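Local coordinates for protein putative reductase (Peptoclostridium difficile, PDB 5J6C) that binds flavin mononucleotide and probably catalyses the flavin-dependent reduction of nitro compounds, with a proposed link to the antibiotic metronidazole, at residues A[94-99]-A[173-178]; A[87-92]-A[139-144]; A[60-65]-A[120-125]; A[53-58]-A[102-107]. All coordinates share one frame; numbering follows the deposited sequence.

Interaction 1: residues A[94-99]-A[173-178]; sequences GFFLKN and IISIGY
Leu97 and Ser175 bring the two backbones nearest, their CA atoms 6.3 Å apart, where a turn of 3-10 helix covering 95-99 lies over strand 173-177. The short helix is held by its own i+3 to i bonds, such as Leu97 N to Gly94 O at 2.9 Å, while the strand keeps its backbone bonding for its sheet neighbours. Only side chains therefore join the segments, and every second residue of the strand, Ile173 and Ser175, faces the helix; Ile174 and Ile176 point to the other side, against helix 116-133. Leu97 is the main filler. With CG anti to the backbone N (chi1 -173°), its two methyls part over the strand: CD1 presses on Ser175 CB at 3.4 Å, tighter than an ordinary carbon contact, and CD2 meets Ile173 CD1 at 4.0 Å, the two side chains crossing at about a right angle. In the alpha+beta nitroreductase fold of this chain, the connection into the inner strand 102-109 covers this part of the antiparallel sheet. Phe96 approaches from beside Leu97. Its ring turns its rim to the strand, so that Ser175 OG lies in the ring plane, 3.2 Å from Phe96 CE1. A serine suits this place because its small CB admits Leu97 while its hydroxyl is hydrogen-bonded to Tyr42 OH. The Phe96 ring also touches Arg40, Cys139 and Ile141, and it lines the FMN pocket.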
# COMPACT_ATOMS: atom_id res chain seq x y z
N GLY A 94 14.05 -2.83 13.56
CA GLY A 94 14.51 -3.81 12.60
C GLY A 94 15.63 -4.71 13.10
O GLY A 94 16.34 -5.31 12.29
N PHE A 95 15.78 -4.81 14.43
CA PHE A 95 16.85 -5.64 14.98
C PHE A 95 16.75 -7.08 14.49
O PHE A 95 17.78 -7.73 14.25
CB PHE A 95 16.83 -5.61 16.51
CG PHE A 95 17.23 -4.29 17.12
CD1 PHE A 95 18.09 -3.42 16.47
CD2 PHE A 95 16.73 -3.92 18.37
CE1 PHE A 95 18.46 -2.20 17.05
CE2 PHE A 95 17.09 -2.70 18.96
CZ PHE A 95 17.95 -1.84 18.30
N PHE A 96 15.53 -7.59 14.34
CA PHE A 96 15.37 -8.98 13.92
C PHE A 96 15.91 -9.22 12.52
O PHE A 96 16.12 -10.38 12.12
CB PHE A 96 13.89 -9.39 13.99
CG PHE A 96 13.00 -8.51 13.15
CD1 PHE A 96 12.69 -8.86 11.83
CD2 PHE A 96 12.47 -7.34 13.67
CE1 PHE A 96 11.87 -8.05 11.05
CE2 PHE A 96 11.64 -6.52 12.90
CZ PHE A 96 11.34 -6.88 11.59
N LEU A 97 16.13 -8.16 11.74
CA LEU A 97 16.59 -8.34 10.38
C LEU A 97 17.92 -9.08 10.32
O LEU A 97 18.21 -9.76 9.34
CB LEU A 97 16.69 -6.98 9.70
CG LEU A 97 16.98 -6.87 8.22
CD1 LEU A 97 15.94 -7.58 7.42
CD2 LEU A 97 17.02 -5.40 7.87
N LYS A 98 18.72 -9.00 11.39
CA LYS A 98 20.00 -9.69 11.40
C LYS A 98 19.85 -11.21 11.28
O LYS A 98 20.79 -11.87 10.84
CB LYS A 98 20.77 -9.36 12.69
CG LYS A 98 20.16 -9.93 13.97
CD LYS A 98 20.88 -9.38 15.19
CE LYS A 98 20.09 -9.64 16.45
NZ LYS A 98 20.73 -9.01 17.64
N ASN A 99 18.68 -11.75 11.64
CA ASN A 99 18.44 -13.19 11.60
C ASN A 99 17.56 -13.61 10.44
O ASN A 99 17.12 -14.76 10.39
CB ASN A 99 17.79 -13.65 12.90
CG ASN A 99 18.72 -13.53 14.07
OD1 ASN A 99 19.91 -13.80 13.94
ND2 ASN A 99 18.19 -13.10 15.21
N ILE A 173 12.10 -1.46 4.75
CA ILE A 173 12.71 -2.74 4.44
C ILE A 173 11.68 -3.84 4.71
O ILE A 173 11.01 -3.83 5.75
CB ILE A 173 13.97 -2.99 5.29
CG1 ILE A 173 14.85 -1.74 5.31
CG2 ILE A 173 14.75 -4.19 4.74
CD1 ILE A 173 16.19 -1.98 5.93
N ILE A 174 11.55 -4.78 3.78
CA ILE A 174 10.73 -5.97 4.00
C ILE A 174 11.69 -7.13 4.26
O ILE A 174 12.44 -7.52 3.36
CB ILE A 174 9.80 -6.29 2.82
CG1 ILE A 174 8.95 -5.08 2.44
CG2 ILE A 174 8.90 -7.47 3.17
CD1 ILE A 174 7.91 -4.72 3.47
N SER A 175 11.67 -7.68 5.47
CA SER A 175 12.40 -8.90 5.77
C SER A 175 11.52 -10.10 5.45
O SER A 175 10.32 -10.07 5.74
CB SER A 175 12.83 -8.96 7.23
OG SER A 175 11.72 -9.18 8.06
N ILE A 176 12.11 -11.13 4.85
CA ILE A 176 11.37 -12.25 4.28
C ILE A 176 12.06 -13.55 4.67
O ILE A 176 13.29 -13.60 4.75
CB ILE A 176 11.27 -12.11 2.74
CG1 ILE A 176 10.66 -10.75 2.34
CG2 ILE A 176 10.50 -13.29 2.11
CD1 ILE A 176 10.63 -10.51 0.84
N GLY A 177 11.29 -14.59 4.91
CA GLY A 177 11.86 -15.90 5.20
C GLY A 177 10.79 -16.84 5.71
O GLY A 177 9.62 -16.46 5.88
N TYR A 178 11.21 -18.08 5.94
CA TYR A 178 10.32 -19.10 6.49
C TYR A 178 10.12 -18.87 7.98
O TYR A 178 11.10 -18.70 8.72
CB TYR A 178 10.85 -20.50 6.21
CG TYR A 178 10.74 -20.88 4.76
CD1 TYR A 178 11.82 -20.72 3.89
CD2 TYR A 178 9.55 -21.36 4.24
CE1 TYR A 178 11.71 -21.05 2.54
CE2 TYR A 178 9.43 -21.69 2.91
CZ TYR A 178 10.51 -21.54 2.06
OH TYR A 178 10.39 -21.87 0.73

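Interaction 2: residues A[87-92]-A[139-144]; sequences QCRTKG and CWIQVR. With FMN (flavin mononucleotide), chain C.
Arg89 reaches across to Gln142 by one guanidinium nitrogen: NH1 lies 3.0 Å from the backbone O of Gln142, a weak hydrogen bond bent to 126°. The same NH1 makes a better bond to FMN O4 at 2.8 Å, the flavin oxygen lying at the edge of the guanidinium, near its plane. A bend at chi3 (57°) brings the long arginine chain round to both acceptors, and Gly92 O sits 3.1 Å above one face of the Arg89 guanidinium, toward its rim. FMN O4 is gripped a second time by Gln142 N at 3.1 Å, the bond nearly straight at 164°, so the strand's backbone and a loop side chain share one flavin oxygen.

The benzenoid end of the flavin lies over one Trp140 face, tilted and offset to the rim. Trp140 NE1 bonds Gln142 OE1 at 2.8 Å and, straighter still, Gln142 NE2 bonds Arg144 O at 3.0 Å, so the amide is held at both ends. Cys139 SG comes to 3.4 Å from FMN N1. By contrast, the apolar side is loose: Cys88 SG only just meets Ile141 CG2 at 4.4 Å. Farther out runs a type I turn from Arg89 to Gly92, whose positive phi suits glycine.

Glu118 of the second subunit binds Gln142 NE2 and Arg144. Strand 137-142, outermost in this chain's sheet, pairs with strand 168-177, and helix 154-162 packs on Cys88 and Val143.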
# COMPACT_ATOMS: atom_id res chain seq x y z
N GLN A 87 20.67 -2.52 12.14
CA GLN A 87 21.03 -1.39 13.00
C GLN A 87 20.47 -0.06 12.51
O GLN A 87 20.86 0.99 13.04
CB GLN A 87 22.55 -1.30 13.11
CG GLN A 87 23.18 -2.21 14.15
CD GLN A 87 22.81 -1.80 15.57
OE1 GLN A 87 21.98 -2.45 16.21
NE2 GLN A 87 23.42 -0.72 16.06
N CYS A 88 19.57 -0.05 11.52
CA CYS A 88 19.18 1.21 10.89
C CYS A 88 18.38 2.10 11.83
O CYS A 88 18.32 3.32 11.63
CB CYS A 88 18.37 0.96 9.62
SG CYS A 88 16.74 0.26 9.88
N ARG A 89 17.75 1.53 12.85
CA ARG A 89 17.11 2.28 13.92
C ARG A 89 17.70 1.72 15.22
O ARG A 89 17.32 0.63 15.67
CB ARG A 89 15.60 2.14 13.84
CG ARG A 89 15.04 2.78 12.57
CD ARG A 89 13.62 2.31 12.24
NE ARG A 89 12.71 2.55 13.34
CZ ARG A 89 11.49 2.03 13.42
NH1 ARG A 89 11.06 1.22 12.46
NH2 ARG A 89 10.72 2.29 14.46
N THR A 90 18.67 2.46 15.78
CA THR A 90 19.41 1.97 16.94
C THR A 90 18.52 1.76 18.14
O THR A 90 18.91 1.03 19.06
CB THR A 90 20.54 2.94 17.34
OG1 THR A 90 19.97 4.20 17.73
CG2 THR A 90 21.50 3.13 16.19
N LYS A 91 17.35 2.38 18.17
CA LYS A 91 16.46 2.23 19.31
C LYS A 91 15.39 1.17 19.09
O LYS A 91 14.49 1.04 19.92
CB LYS A 91 15.86 3.59 19.67
CG LYS A 91 16.96 4.61 20.05
CD LYS A 91 16.43 5.86 20.75
CE LYS A 91 17.43 7.02 20.67
NZ LYS A 91 18.78 6.66 21.20
N GLY A 92 15.48 0.40 18.01
CA GLY A 92 14.56 -0.69 17.77
C GLY A 92 13.72 -0.51 16.52
O GLY A 92 13.51 0.63 16.08
N CYS A 139 7.98 -9.06 7.43
CA CYS A 139 7.69 -7.95 8.33
C CYS A 139 8.19 -6.66 7.73
O CYS A 139 9.31 -6.60 7.21
CB CYS A 139 8.32 -8.16 9.71
SG CYS A 139 7.60 -6.98 10.88
N TRP A 140 7.35 -5.63 7.78
CA TRP A 140 7.71 -4.31 7.30
C TRP A 140 8.56 -3.61 8.36
O TRP A 140 8.22 -3.63 9.55
CB TRP A 140 6.42 -3.54 7.01
CG TRP A 140 6.46 -2.09 6.57
CD1 TRP A 140 7.10 -1.05 7.20
CD2 TRP A 140 5.75 -1.51 5.45
NE1 TRP A 140 6.84 0.13 6.53
CE2 TRP A 140 6.03 -0.13 5.45
CE3 TRP A 140 4.93 -2.04 4.45
CZ2 TRP A 140 5.51 0.74 4.48
CZ3 TRP A 140 4.41 -1.18 3.48
CH2 TRP A 140 4.71 0.20 3.51
N ILE A 141 9.67 -3.02 7.94
CA ILE A 141 10.51 -2.22 8.82
C ILE A 141 10.43 -0.79 8.32
O ILE A 141 10.92 -0.47 7.23
CB ILE A 141 11.96 -2.73 8.83
CG1 ILE A 141 12.01 -4.17 9.33
CG2 ILE A 141 12.85 -1.82 9.68
CD1 ILE A 141 13.36 -4.79 9.20
N GLN A 142 9.78 0.09 9.11
CA GLN A 142 9.58 1.47 8.70
C GLN A 142 10.91 2.22 8.68
O GLN A 142 11.69 2.15 9.63
CB GLN A 142 8.61 2.15 9.66
CG GLN A 142 8.22 3.57 9.28
CD GLN A 142 7.49 3.65 7.94
OE1 GLN A 142 6.80 2.72 7.54
NE2 GLN A 142 7.65 4.78 7.24
N VAL A 143 11.17 2.97 7.59
CA VAL A 143 12.37 3.79 7.44
C VAL A 143 12.03 5.27 7.33
O VAL A 143 12.58 6.11 8.07
CB VAL A 143 13.21 3.34 6.22
CG1 VAL A 143 14.40 4.30 6.01
CG2 VAL A 143 13.70 1.90 6.43
N ARG A 144 11.13 5.64 6.41
CA ARG A 144 10.71 7.02 6.29
C ARG A 144 10.22 7.53 7.64
O ARG A 144 9.50 6.82 8.35
CB ARG A 144 9.62 7.17 5.23
CG ARG A 144 9.34 8.62 4.87
CD ARG A 144 8.11 8.79 3.98
NE ARG A 144 6.87 8.47 4.68
CZ ARG A 144 6.14 9.36 5.34
NH1 ARG A 144 5.02 8.99 5.95
NH2 ARG A 144 6.53 10.63 5.39
N1 FMN C . 7.00 -4.07 12.61
C2 FMN C . 8.24 -3.95 13.20
O2 FMN C . 8.67 -4.83 13.93
N3 FMN C . 9.03 -2.84 12.99
C4 FMN C . 8.57 -1.82 12.18
O4 FMN C . 9.25 -0.82 11.98
C4A FMN C . 7.32 -1.92 11.60
N5 FMN C . 6.89 -0.89 10.79
C5A FMN C . 5.68 -0.99 10.17
C6 FMN C . 5.26 0.06 9.37
C7 FMN C . 4.04 -0.02 8.74
C7M FMN C . 3.59 1.11 7.86
C8 FMN C . 3.25 -1.12 8.91
C8M FMN C . 1.93 -1.19 8.21
C9 FMN C . 3.65 -2.17 9.72
C9A FMN C . 4.88 -2.10 10.36
N10 FMN C . 5.31 -3.14 11.18
C10 FMN C . 6.54 -3.05 11.80
C1' FMN C . 4.45 -4.35 11.38
C2' FMN C . 3.31 -4.07 12.37
O2' FMN C . 3.77 -4.15 13.70
C3' FMN C . 2.16 -5.06 12.13
O3' FMN C . 1.81 -5.04 10.77
C4' FMN C . 0.92 -4.72 12.96
O4' FMN C . 1.25 -4.80 14.33
C5' FMN C . -0.23 -5.69 12.64
O5' FMN C . 0.17 -6.98 13.02
P FMN C . 0.27 -8.16 11.93
O1P FMN C . 1.02 -7.65 10.72
O2P FMN C . 1.00 -9.35 12.50
O3P FMN C . -1.15 -8.52 11.54

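Interaction 3: residues A[60-65]-A[120-125]; sequences LLAPSS and ASIAAS. With FMN (flavin mononucleotide), chain E.
Ala62 and Ala123 bring an extended loop and a helix within 5.3 Å, CA to CA, an approach that small residues on both sides permit. The methyl of Ala62 sits on the helix backbone itself, its CB 3.8 Å from Ala123 CA and 4.1 Å from Ala123 CB. Beside this pair, the Pro63 ring meets the branch of Ile122: Pro63 CD lies 3.7 Å from Ile122 CG2, the two side chains crossing obliquely. Ile122 divides its work between its arms. CG2, anti to the backbone N, goes to the proline, while CG1 carries CD1 out to the flavin methyl C8M at 3.6 Å. Proline suits the loop because its rigid ring offers carbon to both sides: its CB is 3.2 Å from O4' of the same FMN. Farther along the loop, Ser65 N is hydrogen-bonded to Asp119 of helix 116-133. On the helix, Ser125 OG returns 2.8 Å to Ile122 O, and it also bonds Ser125 of the second subunit. This FMN is also hydrogen-bonded to Arg36, Arg40 and Arg89 of the second subunit, which makes this a cofactor site at the dimer interface, the hallmark of nitroreductase-family flavoproteins.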
# COMPACT_ATOMS: atom_id res chain seq x y z
N LEU A 60 6.94 -5.57 -9.31
CA LEU A 60 7.04 -4.84 -10.56
C LEU A 60 5.68 -4.61 -11.23
O LEU A 60 5.61 -3.83 -12.19
CB LEU A 60 7.97 -5.59 -11.52
CG LEU A 60 9.44 -5.58 -11.14
CD1 LEU A 60 10.20 -6.59 -12.00
CD2 LEU A 60 10.04 -4.18 -11.31
N LEU A 61 4.62 -5.27 -10.77
CA LEU A 61 3.28 -5.11 -11.32
C LEU A 61 2.44 -4.12 -10.52
O LEU A 61 1.24 -3.98 -10.80
CB LEU A 61 2.57 -6.47 -11.39
CG LEU A 61 3.06 -7.44 -12.46
CD1 LEU A 61 2.64 -8.86 -12.09
CD2 LEU A 61 2.49 -7.07 -13.82
N ALA A 62 3.03 -3.46 -9.54
CA ALA A 62 2.26 -2.60 -8.65
C ALA A 62 1.78 -1.35 -9.39
O ALA A 62 2.54 -0.76 -10.18
CB ALA A 62 3.11 -2.20 -7.44
N PRO A 63 0.54 -0.92 -9.15
CA PRO A 63 0.09 0.35 -9.74
C PRO A 63 0.83 1.51 -9.09
O PRO A 63 1.10 1.50 -7.89
CB PRO A 63 -1.40 0.38 -9.40
CG PRO A 63 -1.51 -0.37 -8.14
CD PRO A 63 -0.46 -1.48 -8.22
N SER A 64 1.18 2.50 -9.91
CA SER A 64 1.89 3.68 -9.43
C SER A 64 1.22 4.93 -9.99
O SER A 64 0.59 4.90 -11.04
CB SER A 64 3.38 3.62 -9.82
OG SER A 64 3.54 3.58 -11.22
N SER A 65 1.35 6.04 -9.26
CA SER A 65 0.82 7.31 -9.73
C SER A 65 1.38 7.64 -11.11
O SER A 65 2.59 7.54 -11.34
CB SER A 65 1.17 8.41 -8.74
OG SER A 65 0.81 9.69 -9.24
N ALA A 120 5.61 3.52 -3.20
CA ALA A 120 6.47 2.56 -2.51
C ALA A 120 5.66 1.69 -1.57
O ALA A 120 5.94 0.49 -1.44
CB ALA A 120 7.56 3.30 -1.74
N SER A 121 4.65 2.27 -0.92
CA SER A 121 3.86 1.52 0.04
C SER A 121 3.06 0.42 -0.65
O SER A 121 2.91 -0.68 -0.10
CB SER A 121 2.92 2.46 0.80
OG SER A 121 3.64 3.47 1.46
N ILE A 122 2.54 0.71 -1.84
CA ILE A 122 1.77 -0.29 -2.58
C ILE A 122 2.67 -1.43 -3.02
O ILE A 122 2.29 -2.60 -2.92
CB ILE A 122 1.07 0.36 -3.78
CG1 ILE A 122 0.02 1.36 -3.30
CG2 ILE A 122 0.48 -0.72 -4.68
CD1 ILE A 122 -0.28 2.42 -4.32
N ALA A 123 3.85 -1.10 -3.55
CA ALA A 123 4.76 -2.15 -3.98
C ALA A 123 5.16 -3.04 -2.80
O ALA A 123 5.20 -4.27 -2.93
CB ALA A 123 5.99 -1.53 -4.65
N ALA A 124 5.44 -2.44 -1.65
CA ALA A 124 5.80 -3.22 -0.47
C ALA A 124 4.66 -4.13 -0.04
O ALA A 124 4.90 -5.24 0.44
CB ALA A 124 6.20 -2.28 0.67
N SER A 125 3.41 -3.67 -0.18
CA SER A 125 2.29 -4.52 0.18
C SER A 125 2.16 -5.68 -0.79
O SER A 125 1.89 -6.81 -0.37
CB SER A 125 1.00 -3.71 0.25
OG SER A 125 0.40 -3.58 -1.03
N1 FMN E . -5.66 7.60 -11.67
C2 FMN E . -6.47 8.70 -11.89
O2 FMN E . -7.22 8.74 -12.87
N3 FMN E . -6.46 9.78 -11.04
C4 FMN E . -5.65 9.76 -9.93
O4 FMN E . -5.65 10.72 -9.14
C4A FMN E . -4.84 8.66 -9.69
N5 FMN E . -4.03 8.66 -8.58
C5A FMN E . -3.23 7.56 -8.33
C6 FMN E . -2.41 7.60 -7.19
C7 FMN E . -1.59 6.53 -6.88
C7M FMN E . -0.74 6.62 -5.64
C8 FMN E . -1.57 5.40 -7.72
C8M FMN E . -0.68 4.24 -7.36
C9 FMN E . -2.38 5.37 -8.86
C9A FMN E . -3.22 6.45 -9.18
N10 FMN E . -4.05 6.43 -10.31
C10 FMN E . -4.85 7.55 -10.56
C1' FMN E . -4.03 5.28 -11.29
C2' FMN E . -2.83 5.62 -12.26
O2' FMN E . -3.18 6.42 -13.37
C3' FMN E . -1.92 4.53 -12.85
O3' FMN E . -1.71 4.53 -14.27
C4' FMN E . -2.38 3.15 -12.61
O4' FMN E . -2.41 2.83 -11.24
C5' FMN E . -1.36 2.30 -13.38
O5' FMN E . -2.07 1.77 -14.47
P FMN E . -2.98 0.49 -14.12
O1P FMN E . -2.06 -0.71 -14.15
O2P FMN E . -3.56 0.58 -12.73
O3P FMN E . -4.09 0.32 -15.15

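Interaction 4: residues A[53-58]-A[102-107]; sequences DKILKA and LAIVII
Purely apolar helix-on-sheet packing joins helix 49-60 to strand 102-109, an inner strand of the antiparallel sheet in the alpha+beta nitroreductase fold. The backbones stay well apart, Leu56 CA and Ile104 CA being 9.2 Å from each other, so the gap is bridged by branched aliphatic side chains that carry no polar group needing a partner. Ile104 points from the strand toward the helix and reaches it by its end: CG1 is anti to the carbonyl carbon (chi1 -57°) and the next torsion is extended, which sends CD1 out as the contacting atom. Ile55 turns toward the strand as well, and the two isoleucines approach at a slant. Leu56, one residue on, starts off to the flank, but its end bends nearer and adds a second, lighter contact. The layer continues around them: Ile55 also lies on Ile127 of helix 116-133, and Leu56 and Leu102 both touch Val75 of strand 71-76. The helix also meets the dimer partner through residues that include Lys57, salt-bridged to Asp188 of the second subunit. The single CD1 methyl of Ile104 receives both neighbours, Ile55 CG2 at 3.7 Å and Leu56 CD2 at 4.5 Å.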
# COMPACT_ATOMS: atom_id res chain seq x y z
N ASP A 53 11.87 -14.72 -7.23
CA ASP A 53 11.52 -14.22 -8.55
C ASP A 53 10.04 -13.84 -8.62
O ASP A 53 9.69 -12.81 -9.19
CB ASP A 53 11.86 -15.26 -9.62
CG ASP A 53 13.35 -15.37 -9.87
OD1 ASP A 53 14.11 -14.47 -9.43
OD2 ASP A 53 13.77 -16.35 -10.52
N LYS A 54 9.16 -14.68 -8.05
CA LYS A 54 7.74 -14.36 -8.07
C LYS A 54 7.43 -13.14 -7.20
O LYS A 54 6.55 -12.34 -7.54
CB LYS A 54 6.93 -15.57 -7.63
CG LYS A 54 6.97 -16.74 -8.61
CD LYS A 54 6.36 -17.97 -7.97
CE LYS A 54 6.23 -19.14 -8.95
NZ LYS A 54 5.82 -20.37 -8.22
N ILE A 55 8.14 -12.98 -6.08
CA ILE A 55 7.96 -11.79 -5.24
C ILE A 55 8.34 -10.53 -6.00
O ILE A 55 7.64 -9.51 -5.95
CB ILE A 55 8.78 -11.93 -3.94
CG1 ILE A 55 8.20 -13.01 -3.04
CG2 ILE A 55 8.85 -10.61 -3.22
CD1 ILE A 55 9.08 -13.32 -1.85
N LEU A 56 9.46 -10.57 -6.73
CA LEU A 56 9.87 -9.40 -7.50
C LEU A 56 8.89 -9.10 -8.63
O LEU A 56 8.65 -7.93 -8.94
CB LEU A 56 11.29 -9.62 -8.02
CG LEU A 56 12.37 -9.54 -6.92
CD1 LEU A 56 13.69 -10.16 -7.36
CD2 LEU A 56 12.57 -8.09 -6.51
N LYS A 57 8.34 -10.14 -9.27
CA LYS A 57 7.33 -9.94 -10.31
C LYS A 57 6.09 -9.24 -9.76
O LYS A 57 5.54 -8.36 -10.41
CB LYS A 57 6.93 -11.27 -10.94
CG LYS A 57 7.80 -11.73 -12.08
CD LYS A 57 7.19 -12.97 -12.73
CE LYS A 57 7.85 -13.34 -14.05
NZ LYS A 57 7.00 -14.33 -14.79
N ALA A 58 5.62 -9.65 -8.57
CA ALA A 58 4.48 -8.96 -7.97
C ALA A 58 4.79 -7.49 -7.72
O ALA A 58 3.97 -6.62 -8.01
CB ALA A 58 4.06 -9.64 -6.67
N LEU A 102 16.49 -12.99 4.01
CA LEU A 102 16.26 -12.17 2.84
C LEU A 102 15.64 -10.85 3.27
O LEU A 102 14.92 -10.78 4.27
CB LEU A 102 15.34 -12.89 1.85
CG LEU A 102 14.90 -12.14 0.59
CD1 LEU A 102 16.14 -11.76 -0.22
CD2 LEU A 102 13.94 -13.00 -0.23
N ALA A 103 15.94 -9.79 2.52
CA ALA A 103 15.30 -8.50 2.71
C ALA A 103 15.17 -7.84 1.35
O ALA A 103 15.99 -8.07 0.45
CB ALA A 103 16.08 -7.60 3.67
N ILE A 104 14.11 -7.06 1.19
CA ILE A 104 13.95 -6.18 0.04
C ILE A 104 13.79 -4.76 0.57
O ILE A 104 12.81 -4.48 1.28
CB ILE A 104 12.75 -6.56 -0.84
CG1 ILE A 104 12.87 -8.01 -1.32
CG2 ILE A 104 12.65 -5.60 -2.02
CD1 ILE A 104 11.69 -8.43 -2.13
N VAL A 105 14.74 -3.90 0.25
CA VAL A 105 14.66 -2.48 0.58
C VAL A 105 13.92 -1.78 -0.55
O VAL A 105 14.32 -1.89 -1.72
CB VAL A 105 16.07 -1.89 0.78
CG1 VAL A 105 15.99 -0.41 1.18
CG2 VAL A 105 16.82 -2.70 1.81
N ILE A 106 12.83 -1.08 -0.21
CA ILE A 106 12.03 -0.33 -1.19
C ILE A 106 12.46 1.13 -1.15
O ILE A 106 12.26 1.83 -0.14
CB ILE A 106 10.53 -0.45 -0.93
CG1 ILE A 106 10.03 -1.89 -1.11
CG2 ILE A 106 9.79 0.44 -1.89
CD1 ILE A 106 9.87 -2.62 0.17
N ILE A 107 13.03 1.61 -2.25
CA ILE A 107 13.43 3.00 -2.40
C ILE A 107 12.61 3.61 -3.52
O ILE A 107 11.98 2.91 -4.31
CB ILE A 107 14.94 3.16 -2.68
CG1 ILE A 107 15.27 2.62 -4.08
CG2 ILE A 107 15.77 2.48 -1.59
CD1 ILE A 107 16.73 2.82 -4.51

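Overall arrangement
Interactions 1, 2 and 4 all reach the same antiparallel sheet: strand 168-177 of interaction 1 lies between strand 102-109 of interaction 4, bonded through Ile174 O to Ile104 N, and strand 137-142 of interaction 2, bonded through Ile173 O to Ile141 N. Centres of 1 and 2 are about 10 Å apart, those of 3 and 4 about 11 Å, but 2 and 3 about 20 Å, on opposite sides of the chain's centre. Helix 116-133 links interaction 3 to the sheet through Ala120 and Ala124. Along the chain the first segments come in the order 4, 3, 2, 1 and the second segments repeat it, bringing sequence-distant parts together. Interactions 2 and 3 touch different FMN molecules, consistent with two flavin sites shared across the dimer.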